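Local coordinates for phosphatase (Thermotoga maritima, PDB 1NF2), which probably acts as a magnesium-dependent phosphatase of the HAD family, at residues Y2-F7 with M202-E207; N50-K53 with T59-T62; A68-Y71 with V77-N80; K193-L198 with L219-E224. All blocks are in the same frame, centred on the assembly; numbering follows the deposited sequence.

Contact 1 (Y2-F7 with M202-E207); sequences YRVFVF and MNWKKE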
loop_
_atom_site.group_PDB
_atom_site.type_symbol
_atom_site.label_atom_id
_atom_site.label_comp_id
_atom_site.label_asym_id
_atom_site.label_seq_id
_atom_site.Cartn_x
_atom_site.Cartn_y
_atom_site.Cartn_z
ATOM N N TYR A 2 24.164 4.007 5.222
ATOM C CA TYR A 2 22.734 4.173 5.008
ATOM C C TYR A 2 22.058 4.791 6.216
ATOM O O TYR A 2 22.374 4.441 7.353
ATOM C CB TYR A 2 22.122 2.806 4.692
ATOM C CG TYR A 2 22.596 2.292 3.365
ATOM C CD1 TYR A 2 21.969 2.699 2.184
ATOM C CD2 TYR A 2 23.729 1.485 3.269
ATOM C CE1 TYR A 2 22.461 2.324 0.941
ATOM C CE2 TYR A 2 24.230 1.100 2.024
ATOM C CZ TYR A 2 23.588 1.530 0.864
ATOM O OH TYR A 2 24.081 1.198 -0.378
ATOM N N ARG A 3 21.126 5.710 5.971
ATOM C CA ARG A 3 20.417 6.387 7.059
ATOM C C ARG A 3 18.897 6.350 6.916
ATOM O O ARG A 3 18.183 6.838 7.789
ATOM C CB ARG A 3 20.863 7.850 7.147
ATOM C CG ARG A 3 22.356 8.037 7.325
ATOM C CD ARG A 3 22.723 9.511 7.421
ATOM N NE ARG A 3 24.142 9.715 7.702
ATOM C CZ ARG A 3 25.129 9.362 6.884
ATOM N NH1 ARG A 3 24.854 8.783 5.726
ATOM N NH2 ARG A 3 26.391 9.594 7.222
ATOM N N VAL A 4 18.410 5.771 5.822
ATOM C CA VAL A 4 16.971 5.690 5.567
ATOM C C VAL A 4 16.632 4.248 5.210
ATOM O O VAL A 4 17.216 3.671 4.301
ATOM C CB VAL A 4 16.568 6.642 4.415
ATOM C CG1 VAL A 4 15.057 6.553 4.139
ATOM C CG2 VAL A 4 16.961 8.069 4.785
ATOM N N PHE A 5 15.681 3.681 5.938
ATOM C CA PHE A 5 15.296 2.289 5.762
ATOM C C PHE A 5 13.813 2.128 5.409
ATOM O O PHE A 5 12.938 2.379 6.230
ATOM C CB PHE A 5 15.652 1.545 7.057
ATOM C CG PHE A 5 17.105 1.691 7.451
ATOM C CD1 PHE A 5 18.085 0.883 6.870
ATOM C CD2 PHE A 5 17.501 2.686 8.340
ATOM C CE1 PHE A 5 19.440 1.069 7.162
ATOM C CE2 PHE A 5 18.853 2.882 8.642
ATOM C CZ PHE A 5 19.826 2.073 8.049
ATOM N N VAL A 6 13.545 1.707 4.179
ATOM C CA VAL A 6 12.169 1.542 3.712
ATOM C C VAL A 6 11.743 0.072 3.698
ATOM O O VAL A 6 12.419 -0.776 3.124
ATOM C CB VAL A 6 12.011 2.149 2.301
ATOM C CG1 VAL A 6 10.544 2.078 1.860
ATOM C CG2 VAL A 6 12.498 3.605 2.314
ATOM N N PHE A 7 10.608 -0.221 4.318
ATOM C CA PHE A 7 10.124 -1.595 4.408
ATOM C C PHE A 7 8.688 -1.790 3.928
ATOM O O PHE A 7 7.779 -1.081 4.365
ATOM C CB PHE A 7 10.153 -2.077 5.868
ATOM C CG PHE A 7 11.472 -1.903 6.561
ATOM C CD1 PHE A 7 12.492 -2.835 6.395
ATOM C CD2 PHE A 7 11.680 -0.825 7.420
ATOM C CE1 PHE A 7 13.708 -2.702 7.081
ATOM C CE2 PHE A 7 12.894 -0.682 8.111
ATOM C CZ PHE A 7 13.907 -1.623 7.940
ATOM N N MET A 202 11.915 15.416 2.407
ATOM C CA MET A 202 12.847 15.202 3.512
ATOM C C MET A 202 14.306 15.494 3.169
ATOM O O MET A 202 15.159 15.590 4.054
ATOM C CB MET A 202 12.714 13.760 4.015
ATOM C CG MET A 202 12.281 13.653 5.463
ATOM S SD MET A 202 10.797 14.534 5.833
ATOM C CE MET A 202 10.153 13.599 7.125
ATOM N N ASN A 203 14.581 15.634 1.880
ATOM C CA ASN A 203 15.924 15.908 1.390
ATOM C C ASN A 203 16.848 14.684 1.514
ATOM O O ASN A 203 18.035 14.821 1.811
ATOM C CB ASN A 203 16.523 17.105 2.134
ATOM C CG ASN A 203 17.598 17.808 1.333
ATOM O OD1 ASN A 203 18.254 18.722 1.827
ATOM N ND2 ASN A 203 17.781 17.391 0.084
ATOM N N TRP A 204 16.287 13.491 1.295
ATOM C CA TRP A 204 17.064 12.249 1.335
ATOM C C TRP A 204 17.850 12.233 0.040
ATOM O O TRP A 204 17.479 12.891 -0.926
ATOM C CB TRP A 204 16.190 10.983 1.232
ATOM C CG TRP A 204 15.142 10.703 2.250
ATOM C CD1 TRP A 204 14.025 9.915 2.076
ATOM C CD2 TRP A 204 15.130 11.111 3.602
ATOM N NE1 TRP A 204 13.325 9.810 3.247
ATOM C CE2 TRP A 204 13.985 10.537 4.206
ATOM C CE3 TRP A 204 15.975 11.905 4.377
ATOM C CZ2 TRP A 204 13.670 10.734 5.535
ATOM C CZ3 TRP A 204 15.661 12.101 5.693
ATOM C CH2 TRP A 204 14.518 11.520 6.262
ATOM N N LYS A 205 18.923 11.459 0.010
ATOM C CA LYS A 205 19.666 11.296 -1.223
ATOM C C LYS A 205 19.561 9.789 -1.452
ATOM O O LYS A 205 19.486 9.024 -0.496
ATOM C CB LYS A 205 21.120 11.789 -1.093
ATOM C CG LYS A 205 22.052 11.007 -0.189
ATOM C CD LYS A 205 23.371 11.778 -0.047
ATOM C CE LYS A 205 24.492 10.950 0.579
ATOM N NZ LYS A 205 25.058 9.945 -0.369
ATOM N N LYS A 206 19.502 9.364 -2.704
ATOM C CA LYS A 206 19.372 7.941 -3.004
ATOM C C LYS A 206 20.414 7.023 -2.358
ATOM O O LYS A 206 20.078 5.926 -1.906
ATOM C CB LYS A 206 19.385 7.727 -4.520
ATOM C CG LYS A 206 18.120 8.187 -5.210
ATOM C CD LYS A 206 18.294 8.271 -6.722
ATOM C CE LYS A 206 18.852 6.984 -7.310
ATOM N NZ LYS A 206 17.952 5.825 -7.091
ATOM N N GLU A 207 21.666 7.477 -2.316
ATOM C CA GLU A 207 22.772 6.688 -1.768
ATOM C C GLU A 207 22.650 6.222 -0.324
ATOM O O GLU A 207 23.294 5.258 0.066
ATOM C CB GLU A 207 24.098 7.441 -1.914
ATOM C CG GLU A 207 24.815 7.214 -3.230
ATOM C CD GLU A 207 26.289 7.606 -3.164
ATOM O OE1 GLU A 207 26.580 8.778 -2.836
ATOM O OE2 GLU A 207 27.154 6.741 -3.436
HETATM O O HOH W 1 24.094 3.500 -1.829
#

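Contact 2 (N50-K53 with T59-T62); sequences NVEK and TFPT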
loop_
_atom_site.group_PDB
_atom_site.type_symbol
_atom_site.label_atom_id
_atom_site.label_comp_id
_atom_site.label_asym_id
_atom_site.label_seq_id
_atom_site.Cartn_x
_atom_site.Cartn_y
_atom_site.Cartn_z
ATOM N N ASN A 50 -1.562 1.488 12.469
ATOM C CA ASN A 50 -1.909 0.616 13.586
ATOM C C ASN A 50 -0.858 -0.456 13.830
ATOM O O ASN A 50 -0.645 -0.869 14.966
ATOM C CB ASN A 50 -3.281 -0.032 13.359
ATOM C CG ASN A 50 -4.431 0.889 13.740
ATOM O OD1 ASN A 50 -4.217 1.977 14.281
ATOM N ND2 ASN A 50 -5.657 0.454 13.468
ATOM N N VAL A 51 -0.209 -0.914 12.765
ATOM C CA VAL A 51 0.838 -1.917 12.898
ATOM C C VAL A 51 2.035 -1.227 13.550
ATOM O O VAL A 51 2.685 -1.787 14.439
ATOM C CB VAL A 51 1.254 -2.484 11.523
ATOM C CG1 VAL A 51 2.548 -3.291 11.647
ATOM C CG2 VAL A 51 0.152 -3.372 10.984
ATOM N N GLU A 52 2.298 -0.000 13.111
ATOM C CA GLU A 52 3.403 0.794 13.632
ATOM C C GLU A 52 3.255 1.029 15.130
ATOM O O GLU A 52 4.195 0.818 15.892
ATOM C CB GLU A 52 3.477 2.146 12.912
ATOM C CG GLU A 52 3.726 2.044 11.414
ATOM C CD GLU A 52 3.793 3.404 10.738
ATOM O OE1 GLU A 52 3.912 3.444 9.492
ATOM O OE2 GLU A 52 3.730 4.431 11.449
ATOM N N LYS A 53 2.074 1.463 15.552
ATOM C CA LYS A 53 1.839 1.726 16.962
ATOM C C LYS A 53 1.808 0.454 17.805
ATOM O O LYS A 53 2.172 0.476 18.978
ATOM C CB LYS A 53 0.547 2.528 17.140
ATOM C CG LYS A 53 0.713 3.995 16.763
ATOM C CD LYS A 53 -0.546 4.819 16.997
ATOM C CE LYS A 53 -1.611 4.539 15.950
ATOM N NZ LYS A 53 -2.786 5.450 16.103
ATOM N N THR A 59 4.434 6.493 15.369
ATOM C CA THR A 59 4.207 6.407 13.935
ATOM C C THR A 59 5.476 6.869 13.230
ATOM O O THR A 59 6.315 7.551 13.823
ATOM C CB THR A 59 3.002 7.277 13.479
ATOM O OG1 THR A 59 3.240 8.655 13.802
ATOM C CG2 THR A 59 1.721 6.801 14.168
ATOM N N PHE A 60 5.613 6.488 11.967
ATOM C CA PHE A 60 6.786 6.840 11.176
ATOM C C PHE A 60 6.335 7.394 9.833
ATOM O O PHE A 60 5.145 7.353 9.503
ATOM C CB PHE A 60 7.622 5.584 10.894
ATOM C CG PHE A 60 8.099 4.868 12.124
ATOM C CD1 PHE A 60 9.393 5.061 12.598
ATOM C CD2 PHE A 60 7.262 3.994 12.802
ATOM C CE1 PHE A 60 9.846 4.390 13.732
ATOM C CE2 PHE A 60 7.704 3.318 13.937
ATOM C CZ PHE A 60 8.998 3.515 14.401
ATOM N N PRO A 61 7.280 7.953 9.052
ATOM C CA PRO A 61 6.888 8.470 7.741
ATOM C C PRO A 61 6.258 7.237 7.085
ATOM O O PRO A 61 6.820 6.142 7.151
ATOM C CB PRO A 61 8.229 8.858 7.121
ATOM C CG PRO A 61 8.990 9.377 8.321
ATOM C CD PRO A 61 8.660 8.348 9.390
ATOM N N THR A 62 5.093 7.397 6.472
ATOM C CA THR A 62 4.415 6.252 5.896
ATOM C C THR A 62 3.849 6.417 4.483
ATOM O O THR A 62 3.326 7.476 4.122
ATOM C CB THR A 62 3.272 5.813 6.851
ATOM O OG1 THR A 62 3.837 5.403 8.105
ATOM C CG2 THR A 62 2.460 4.666 6.259
#

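Contact 3 (A68-Y71 with V77-N80); sequences AIVY and VILN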
loop_
_atom_site.group_PDB
_atom_site.type_symbol
_atom_site.label_atom_id
_atom_site.label_comp_id
_atom_site.label_asym_id
_atom_site.label_seq_id
_atom_site.Cartn_x
_atom_site.Cartn_y
_atom_site.Cartn_z
ATOM N N ALA A 68 -0.664 6.333 -2.955
ATOM C CA ALA A 68 -1.624 7.434 -2.992
ATOM C C ALA A 68 -1.502 8.340 -1.772
ATOM O O ALA A 68 -1.796 9.536 -1.843
ATOM C CB ALA A 68 -3.053 6.892 -3.108
ATOM N N ILE A 69 -1.076 7.775 -0.648
ATOM C CA ILE A 69 -0.909 8.568 0.558
ATOM C C ILE A 69 0.506 8.555 1.117
ATOM O O ILE A 69 1.143 7.502 1.210
ATOM C CB ILE A 69 -1.880 8.106 1.665
ATOM C CG1 ILE A 69 -3.306 8.528 1.285
ATOM C CG2 ILE A 69 -1.484 8.696 3.012
ATOM C CD1 ILE A 69 -4.327 8.335 2.376
ATOM N N VAL A 70 0.998 9.744 1.460
ATOM C CA VAL A 70 2.312 9.895 2.079
ATOM C C VAL A 70 2.028 10.632 3.383
ATOM O O VAL A 70 1.466 11.728 3.382
ATOM C CB VAL A 70 3.291 10.723 1.214
ATOM C CG1 VAL A 70 4.609 10.927 1.963
ATOM C CG2 VAL A 70 3.562 10.004 -0.097
ATOM N N TYR A 71 2.400 10.012 4.496
ATOM C CA TYR A 71 2.162 10.582 5.812
ATOM C C TYR A 71 3.436 10.799 6.627
ATOM O O TYR A 71 4.357 9.983 6.589
ATOM C CB TYR A 71 1.195 9.662 6.561
ATOM C CG TYR A 71 1.216 9.765 8.073
ATOM C CD1 TYR A 71 2.268 9.217 8.821
ATOM C CD2 TYR A 71 0.170 10.381 8.762
ATOM C CE1 TYR A 71 2.276 9.278 10.214
ATOM C CE2 TYR A 71 0.164 10.444 10.158
ATOM C CZ TYR A 71 1.221 9.890 10.876
ATOM O OH TYR A 71 1.212 9.945 12.251
ATOM N N VAL A 77 -0.776 13.936 6.606
ATOM C CA VAL A 77 -0.784 13.603 5.183
ATOM C C VAL A 77 -0.295 14.775 4.340
ATOM O O VAL A 77 -0.871 15.861 4.389
ATOM C CB VAL A 77 -2.203 13.204 4.716
ATOM C CG1 VAL A 77 -2.220 12.968 3.204
ATOM C CG2 VAL A 77 -2.650 11.941 5.450
ATOM N N ILE A 78 0.776 14.559 3.580
ATOM C CA ILE A 78 1.324 15.610 2.727
ATOM C C ILE A 78 1.144 15.291 1.244
ATOM O O ILE A 78 1.497 16.089 0.378
ATOM C CB ILE A 78 2.830 15.883 3.018
ATOM C CG1 ILE A 78 3.664 14.610 2.793
ATOM C CG2 ILE A 78 2.982 16.461 4.421
ATOM C CD1 ILE A 78 3.613 13.595 3.911
ATOM N N LEU A 79 0.616 14.105 0.965
ATOM C CA LEU A 79 0.315 13.677 -0.396
ATOM C C LEU A 79 -0.955 12.847 -0.269
ATOM O O LEU A 79 -0.988 11.846 0.466
ATOM C CB LEU A 79 1.419 12.808 -0.995
ATOM C CG LEU A 79 1.107 12.422 -2.448
ATOM C CD1 LEU A 79 1.141 13.683 -3.319
ATOM C CD2 LEU A 79 2.104 11.401 -2.966
ATOM N N ASN A 80 -1.999 13.267 -0.972
ATOM C CA ASN A 80 -3.270 12.567 -0.913
ATOM C C ASN A 80 -3.866 12.435 -2.312
ATOM O O ASN A 80 -4.698 13.242 -2.724
ATOM C CB ASN A 80 -4.219 13.326 0.012
ATOM C CG ASN A 80 -5.479 12.548 0.326
ATOM O OD1 ASN A 80 -6.351 13.034 1.037
ATOM N ND2 ASN A 80 -5.579 11.336 -0.199
#

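Contact 4 (K193-L198 with L219-E224); sequences KALRFL and LFMFEE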
loop_
_atom_site.group_PDB
_atom_site.type_symbol
_atom_site.label_atom_id
_atom_site.label_comp_id
_atom_site.label_asym_id
_atom_site.label_seq_id
_atom_site.Cartn_x
_atom_site.Cartn_y
_atom_site.Cartn_z
ATOM N N LYS A 193 6.817 6.622 -6.932
ATOM C CA LYS A 193 6.561 8.055 -7.030
ATOM C C LYS A 193 6.376 8.619 -5.635
ATOM O O LYS A 193 6.829 9.729 -5.333
ATOM C CB LYS A 193 5.307 8.344 -7.865
ATOM C CG LYS A 193 5.477 8.155 -9.368
ATOM C CD LYS A 193 4.332 8.848 -10.119
ATOM C CE LYS A 193 4.455 8.696 -11.628
ATOM N NZ LYS A 193 4.319 7.274 -12.049
ATOM N N ALA A 194 5.705 7.859 -4.777
ATOM C CA ALA A 194 5.493 8.318 -3.416
ATOM C C ALA A 194 6.835 8.440 -2.669
ATOM O O ALA A 194 7.057 9.413 -1.948
ATOM C CB ALA A 194 4.554 7.367 -2.675
ATOM N N LEU A 195 7.727 7.466 -2.849
ATOM C CA LEU A 195 9.022 7.507 -2.173
ATOM C C LEU A 195 9.886 8.643 -2.703
ATOM O O LEU A 195 10.595 9.294 -1.938
ATOM C CB LEU A 195 9.781 6.176 -2.321
ATOM C CG LEU A 195 11.173 6.150 -1.643
ATOM C CD1 LEU A 195 11.030 6.527 -0.175
ATOM C CD2 LEU A 195 11.822 4.783 -1.783
ATOM N N ARG A 196 9.831 8.875 -4.012
ATOM C CA ARG A 196 10.605 9.950 -4.620
ATOM C C ARG A 196 10.136 11.293 -4.067
ATOM O O ARG A 196 10.940 12.182 -3.800
ATOM C CB ARG A 196 10.437 9.944 -6.138
ATOM C CG ARG A 196 11.429 10.841 -6.848
ATOM C CD ARG A 196 10.888 11.309 -8.176
ATOM N NE ARG A 196 10.693 10.226 -9.134
ATOM C CZ ARG A 196 9.767 10.242 -10.090
ATOM N NH1 ARG A 196 8.951 11.279 -10.210
ATOM N NH2 ARG A 196 9.659 9.227 -10.936
ATOM N N PHE A 197 8.825 11.424 -3.895
ATOM C CA PHE A 197 8.208 12.640 -3.366
ATOM C C PHE A 197 8.672 12.871 -1.924
ATOM O O PHE A 197 9.012 13.992 -1.523
ATOM C CB PHE A 197 6.687 12.481 -3.399
ATOM C CG PHE A 197 5.937 13.647 -2.831
ATOM C CD1 PHE A 197 5.595 14.729 -3.637
ATOM C CD2 PHE A 197 5.573 13.667 -1.488
ATOM C CE1 PHE A 197 4.901 15.814 -3.113
ATOM C CE2 PHE A 197 4.879 14.753 -0.949
ATOM C CZ PHE A 197 4.542 15.827 -1.763
ATOM N N LEU A 198 8.652 11.798 -1.141
ATOM C CA LEU A 198 9.064 11.847 0.254
ATOM C C LEU A 198 10.529 12.281 0.331
ATOM O O LEU A 198 10.913 13.082 1.186
ATOM C CB LEU A 198 8.895 10.466 0.881
ATOM C CG LEU A 198 9.345 10.330 2.333
ATOM C CD1 LEU A 198 8.577 11.316 3.223
ATOM C CD2 LEU A 198 9.109 8.904 2.774
ATOM N N LEU A 219 8.845 -2.947 -6.673
ATOM C CA LEU A 219 9.832 -2.787 -7.730
ATOM C C LEU A 219 9.995 -1.294 -8.073
ATOM O O LEU A 219 11.088 -0.832 -8.425
ATOM C CB LEU A 219 9.360 -3.579 -8.947
ATOM C CG LEU A 219 10.319 -4.020 -10.046
ATOM C CD1 LEU A 219 11.490 -4.787 -9.456
ATOM C CD2 LEU A 219 9.543 -4.898 -11.029
ATOM N N PHE A 220 8.905 -0.543 -7.964
ATOM C CA PHE A 220 8.930 0.887 -8.250
ATOM C C PHE A 220 9.832 1.639 -7.263
ATOM O O PHE A 220 10.455 2.632 -7.632
ATOM C CB PHE A 220 7.507 1.466 -8.191
ATOM C CG PHE A 220 6.630 1.072 -9.358
ATOM C CD1 PHE A 220 6.749 1.716 -10.586
ATOM C CD2 PHE A 220 5.676 0.063 -9.221
ATOM C CE1 PHE A 220 5.923 1.364 -11.667
ATOM C CE2 PHE A 220 4.850 -0.297 -10.286
ATOM C CZ PHE A 220 4.971 0.356 -11.515
ATOM N N MET A 221 9.891 1.177 -6.012
ATOM C CA MET A 221 10.720 1.827 -4.995
ATOM C C MET A 221 12.213 1.602 -5.230
ATOM O O MET A 221 13.042 2.439 -4.873
ATOM C CB MET A 221 10.349 1.332 -3.590
ATOM C CG MET A 221 8.960 1.786 -3.118
ATOM S SD MET A 221 8.627 1.542 -1.357
ATOM C CE MET A 221 8.482 3.027 -0.896
ATOM N N PHE A 222 12.545 0.463 -5.829
ATOM C CA PHE A 222 13.928 0.115 -6.112
ATOM C C PHE A 222 14.678 1.191 -6.877
ATOM O O PHE A 222 15.861 1.444 -6.615
ATOM C CB PHE A 222 13.994 -1.186 -6.910
ATOM C CG PHE A 222 13.978 -2.425 -6.063
ATOM C CD1 PHE A 222 14.237 -3.662 -6.631
ATOM C CD2 PHE A 222 13.718 -2.357 -4.704
ATOM C CE1 PHE A 222 14.239 -4.812 -5.862
ATOM C CE2 PHE A 222 13.719 -3.503 -3.925
ATOM C CZ PHE A 222 13.981 -4.732 -4.508
ATOM N N GLU A 223 13.989 1.815 -7.829
ATOM C CA GLU A 223 14.585 2.852 -8.662
ATOM C C GLU A 223 14.962 4.081 -7.851
ATOM O O GLU A 223 15.776 4.894 -8.283
ATOM C CB GLU A 223 13.612 3.252 -9.774
ATOM C CG GLU A 223 12.791 2.092 -10.335
ATOM C CD GLU A 223 13.644 0.945 -10.854
ATOM O OE1 GLU A 223 13.063 -0.086 -11.258
ATOM O OE2 GLU A 223 14.889 1.068 -10.865
ATOM N N GLU A 224 14.370 4.210 -6.671
ATOM C CA GLU A 224 14.633 5.346 -5.796
ATOM C C GLU A 224 15.563 5.037 -4.614
ATOM O O GLU A 224 15.680 5.846 -3.691
ATOM C CB GLU A 224 13.309 5.875 -5.250
ATOM C CG GLU A 224 12.289 6.229 -6.320
ATOM C CD GLU A 224 12.827 7.237 -7.319
ATOM O OE1 GLU A 224 13.397 8.255 -6.882
ATOM O OE2 GLU A 224 12.678 7.012 -8.538
#

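Contact 1 (Y2-F7 with M202-E207)
Val4, on strand 4-8 in the middle of the HAD-fold sheet, meets Trp204 in the loop that leads from helix 191-202 to strand 209-213. The two side chains cross at about a right angle. Val4 CG2 sits over one face of the indole in a CH-pi contact, 3.9 Å from the centroid of the Trp204 six-membered ring and 17° off its normal. Met202 CB covers the opposite face, so the ring is sandwiched. The other methyl, Val4 CG1, comes to 3.8 Å from Trp204 NE1, a buried nitrogen with no hydrogen-bond partner in the model. Trp204 CG stands anti to its own carbonyl carbon (chi1 -60°), which turns the indole toward the strand.

A second, more polar meeting lies at Tyr2. Its CE1 is 3.2 Å from Glu207 O, approached obliquely. A water lies 2.7 Å from Tyr2 OH and donates a hydrogen bond to Glu207 O, linking the two. Near the surface, Lys205 NZ pairs with Glu207 OE1 at 3.1 Å. Strands 4-8 and 209-213 run parallel as neighbours, and the loop packed here is the helix-to-strand return of a Rossmann-like alpha/beta fold.

Contact 2 (N50-K53 with T59-T62)
The last turns of helix 45-55 pass the non-regular segment 59-62 with Glu52 and Thr59 as the nearest backbone pair, their CA atoms 5.7 Å apart. Across this gap Glu52 does most of the work. Its CG is anti to the carbonyl carbon (chi1 -62°) and the chain beyond is extended, which carries the carboxylate straight off the helix to the backbone opposite.

Phe60 N donates to Glu52 OE2 over 2.8 Å with an N-H...O angle of 153°, meeting the oxygen from above the carboxylate plane, 42° out of it. The same OE2 lies 3.2 Å from Thr59 CA. It also stands at the edge of the Phe60 ring, in its plane, with Phe60 CD2 at 3.8 Å. The other oxygen, OE1, faces Thr62 OG1, which arrives from the opposite direction. The modelled separation of Glu52 OE1 and Thr62 OG1, 2.4 Å, is too short to be taken literally. Thr62 OG1 also lies 2.7 Å from Phe60 O within its own segment.

On the exposed flank, Lys53 and Thr59 run side by side, with Lys53 CG 4.0 Å from Thr59 CG2. The Thr59 hydroxyl is turned to a different partner, Tyr71 OH on strand 69-72.

Phe39 of strand 36-40 also packs against the Glu52 side chain. A buried carboxylate gripped by a backbone N-H on one oxygen and set against a hydroxyl on the other ties the last turns of helix 45-55 to the lead-in of strand 62-64; these neighbours would probably offset part of the cost of burying its charge.

Contact 3 (A68-Y71 with V77-N80)
Val70 and Leu79 form the close-packed part of this contact, on the face of the sheet that they share. Val70 CG2 is 3.5 Å from Leu79 CD2, and the two CB atoms approach to 3.6 Å, as the side chains cross obliquely. With CG1 anti to the backbone N (chi1 176°), Val70 directs one methyl to each neighbour: CG2 to Leu79 and CG1 to Ile78. The Ile78 approach is doubtful in detail, because its CD1 is modelled too near Val70 O. This face is covered by helix 191-202, where Ala194 meets Val70 and Phe197 meets Leu79.

The strands belong to the beta hairpin 69-72/76-80, at the outer edge of the main sheet. Val70 and Leu79 are a hydrogen-bonded antiparallel pair, with Val70 N donating to Leu79 O over 3.1 Å at 161°. Ile78 and Leu79 both face Val70, a classic beta bulge, which shifts the register by one residue between Val70 and Tyr71. Ile78 N donates to Val70 O at 2.9 Å, whereas the bond from Leu79 N to the same oxygen is long and weak; the position of Val70 O is less sure than the others.

The opposite face, carrying Ile69, Tyr71, Val77 and Asn80, is looser. Ile69 CG2 and Val77 CG2 are 4.2 Å apart. Ile69 and Asn80 lie alongside each other, pointing the same way, and Ile69 CG1 comes only to 3.9 Å from Asn80 ND2. Val77 and Asn80 are exposed to solvent, while Ile69 is buried and rests on Leu45 of helix 45-55.

Contact 4 (K193-L198 with L219-E224)
Leu195 holds CG anti to its backbone N (chi1 179°), while Met221 sets CG anti to its carbonyl carbon and then bends at chi3 (115°), and these turns bring the Met221 methyl against the leucine. The contact joins two helices of the HAD Rossmann-like core, 191-202 and 216-222, the latter following the magnesium ligand Asp214. Met221 CE lies 3.7 Å from Leu195 CB and 3.9 Å from Leu195 CD2, with the two side chains crossing at about a right angle. Both also touch Ile63 of strand 62-64, so the pair packs between the two helices and the sheet. The Met221 side chain is about 6 Å from that of Asp8, close to the metal site without being part of it.

Nearer the surface Glu224 takes over. Its CB packs 3.9 Å from Leu195 CD2, the two side chains sliding past each other in opposite directions, and the chain, bent at chi2, slants across Arg196. Glu224 OE1 comes to 3.2 Å from Arg196 CG, a carboxylate oxygen against a methylene, not against the guanidinium. That oxygen has its salt bridge with Arg199 NH1, one helical turn from Leu195. The direct charge pair is long and probably weak: the guanidinium and carboxylate planes are 69° apart, and Glu224 OE2 stands at the guanidinium edge, in its plane, 3.8 Å from Arg196 NE.

In the fold
From the N terminus, strand 4-8 opens contact 1, which closes only at 202-207, some 195 residues later. Contacts 2 and 3 fall within that long loop, one after the other: the first returns helix 45-55 to strand 62-64, the second closes the hairpin at the sheet edge. They touch through Tyr71, whose backbone O accepts from Thr62 N. The chain then builds the separate six-stranded sheet before re-entering the core at helix 191-202. Contact 4 starts there and ends at 219-224, so it crosses contact 1; Lys206 NZ and Glu223 O join the two. Helix 191-202 also packs on the hairpin of contact 3, tying the sheet's edge to its centre.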